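Local coordinates for protein salivary cystatin-L (Ixodes scapularis, PDB 4ZM8) that inhibits host cysteine proteinases such as cathepsins L and S, suppressing the host immune response to tick saliva and supporting successful feeding, at residues T91-V95 with V106-E112. Residue numbers count along the deposited sequence, not the author numbering.
Sequences TCTTV and VSPFECE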
loop_
_atom_site.group_PDB
_atom_site.type_symbol
_atom_site.label_atom_id
_atom_site.label_comp_id
_atom_site.label_asym_id
_atom_site.label_seq_id
_atom_site.Cartn_x
_atom_site.Cartn_y
_atom_site.Cartn_z
ATOM N N THR A 91 -2.572 -20.879 -12.772
ATOM C CA THR A 91 -2.946 -20.541 -11.411
ATOM C C THR A 91 -2.229 -19.255 -11.008
ATOM O O THR A 91 -1.002 -19.196 -11.004
ATOM C CB THR A 91 -2.617 -21.691 -10.440
ATOM O OG1 THR A 91 -3.373 -22.851 -10.814
ATOM C CG2 THR A 91 -2.991 -21.311 -9.036
ATOM N N CYS A 92 -3.013 -18.228 -10.694
ATOM C CA CYS A 92 -2.503 -16.877 -10.463
ATOM C C CYS A 92 -3.017 -16.312 -9.146
ATOM O O CYS A 92 -4.160 -16.551 -8.763
ATOM C CB CYS A 92 -2.913 -15.943 -11.613
ATOM S SG CYS A 92 -2.120 -16.249 -13.219
ATOM N N THR A 93 -2.185 -15.545 -8.456
ATOM C CA THR A 93 -2.641 -14.897 -7.233
ATOM C C THR A 93 -2.623 -13.388 -7.382
ATOM O O THR A 93 -1.751 -12.826 -8.042
ATOM C CB THR A 93 -1.783 -15.286 -6.015
ATOM O OG1 THR A 93 -1.525 -16.697 -6.035
ATOM C CG2 THR A 93 -2.510 -14.931 -4.734
ATOM N N THR A 94 -3.593 -12.737 -6.757
ATOM C CA THR A 94 -3.694 -11.298 -6.829
ATOM C C THR A 94 -4.486 -10.772 -5.653
ATOM O O THR A 94 -5.405 -11.440 -5.167
ATOM C CB THR A 94 -4.365 -10.835 -8.156
ATOM O OG1 THR A 94 -4.146 -9.435 -8.344
ATOM C CG2 THR A 94 -5.873 -11.109 -8.161
ATOM N N VAL A 95 -4.128 -9.575 -5.191
ATOM C CA VAL A 95 -4.939 -8.909 -4.187
ATOM C C VAL A 95 -5.676 -7.754 -4.827
ATOM O O VAL A 95 -5.128 -7.047 -5.665
ATOM C CB VAL A 95 -4.115 -8.374 -3.012
ATOM C CG1 VAL A 95 -5.053 -8.002 -1.868
ATOM C CG2 VAL A 95 -3.074 -9.385 -2.567
ATOM N N VAL A 106 -5.617 -3.349 -8.177
ATOM C CA VAL A 106 -5.217 -4.723 -8.440
ATOM C C VAL A 106 -3.701 -4.857 -8.338
ATOM O O VAL A 106 -2.962 -4.137 -8.996
ATOM C CB VAL A 106 -5.711 -5.180 -9.829
ATOM C CG1 VAL A 106 -5.135 -6.526 -10.202
ATOM C CG2 VAL A 106 -7.224 -5.234 -9.849
ATOM N N SER A 107 -3.242 -5.760 -7.480
ATOM C CA SER A 107 -1.819 -6.028 -7.373
ATOM C C SER A 107 -1.444 -6.842 -8.592
ATOM O O SER A 107 -2.295 -7.506 -9.178
ATOM C CB SER A 107 -1.481 -6.783 -6.089
ATOM O OG SER A 107 -1.985 -8.111 -6.126
ATOM N N PRO A 108 -0.176 -6.786 -8.998
ATOM C CA PRO A 108 0.160 -7.543 -10.204
ATOM C C PRO A 108 0.048 -9.061 -9.994
ATOM O O PRO A 108 0.674 -9.616 -9.093
ATOM C CB PRO A 108 1.607 -7.117 -10.491
ATOM C CG PRO A 108 1.765 -5.803 -9.782
ATOM C CD PRO A 108 0.927 -5.927 -8.547
ATOM N N PHE A 109 -0.770 -9.699 -10.831
ATOM C CA PHE A 109 -0.950 -11.148 -10.878
ATOM C C PHE A 109 0.364 -11.923 -10.754
ATOM O O PHE A 109 1.211 -11.881 -11.656
ATOM C CB PHE A 109 -1.651 -11.543 -12.192
ATOM C CG PHE A 109 -3.145 -11.475 -12.128
ATOM C CD1 PHE A 109 -3.782 -10.386 -11.567
ATOM C CD2 PHE A 109 -3.917 -12.496 -12.640
ATOM C CE1 PHE A 109 -5.159 -10.315 -11.505
ATOM C CE2 PHE A 109 -5.299 -12.430 -12.584
ATOM C CZ PHE A 109 -5.917 -11.334 -12.009
ATOM N N GLU A 110 0.534 -12.620 -9.634
ATOM C CA GLU A 110 1.689 -13.482 -9.466
ATOM C C GLU A 110 1.277 -14.881 -9.893
ATOM O O GLU A 110 0.600 -15.612 -9.153
ATOM C CB GLU A 110 2.200 -13.460 -8.022
ATOM C CG GLU A 110 3.721 -13.608 -7.900
ATOM C CD GLU A 110 4.476 -12.680 -8.852
ATOM O OE1 GLU A 110 4.194 -11.460 -8.853
ATOM O OE2 GLU A 110 5.350 -13.168 -9.607
ATOM N N CYS A 111 1.658 -15.241 -11.112
ATOM C CA CYS A 111 1.229 -16.511 -11.665
ATOM C C CYS A 111 2.126 -17.649 -11.208
ATOM O O CYS A 111 2.969 -17.481 -10.324
ATOM C CB CYS A 111 1.170 -16.439 -13.189
ATOM S SG CYS A 111 -0.288 -15.534 -13.782
ATOM N N GLU A 112 1.920 -18.817 -11.798
ATOM C CA GLU A 112 2.614 -20.008 -11.353
ATOM C C GLU A 112 3.446 -20.601 -12.471
ATOM O O GLU A 112 2.924 -20.933 -13.539
ATOM C CB GLU A 112 1.618 -21.031 -10.836
ATOM C CG GLU A 112 2.248 -22.228 -10.193
ATOM C CD GLU A 112 1.328 -22.832 -9.171
ATOM O OE1 GLU A 112 1.096 -22.176 -8.134
ATOM O OE2 GLU A 112 0.812 -23.943 -9.416
#
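A disulfide and a short antiparallel pairing lay the C-terminal tail of this cystatin along strand 90-99, just after the hairpin formed with strand 104-106. At the hairpin end, V95 and S107 are linked twice: S107 N donates to V95 O (2.9 Å), while V95 N bonds S107 OG (2.8 Å), so a side-chain hydroxyl stands where a backbone carbonyl would serve in a regular ladder. The carbonyl of S107 is used instead by T94, whose OG1 donates to S107 O at 2.8 Å. P108, pointing away from the strand, is the extra residue by which the register slips: V95 faces S107, yet T94 lies nearest F109. Pairing resumes at T93 and E110, a hydrogen-bonded pair with T93 N to E110 O at 2.9 Å and E110 N to T93 O at 2.8 Å. One step on, the C92 and C111 alpha carbons come within 3.9 Å, and C92 SG is bonded to C111 SG (2.0 Å, chi3 81°), tying the tail covalently to the sheet. The F109 ring lies beside C92 and T94, its CD2 3.7 Å from C92 CB and its CD1 3.4 Å from T94 OG1. On its other edge, strand 90-99 pairs with the long strand 39-68, where C92 and T94 hydrogen-bond through their backbones to L63 and L61. The chain's own helix 17-32 lies far off; instead the second subunit's helix 17-32 packs here, W30 of that subunit stacking on F109, as expected of a domain-swapped cystatin dimer.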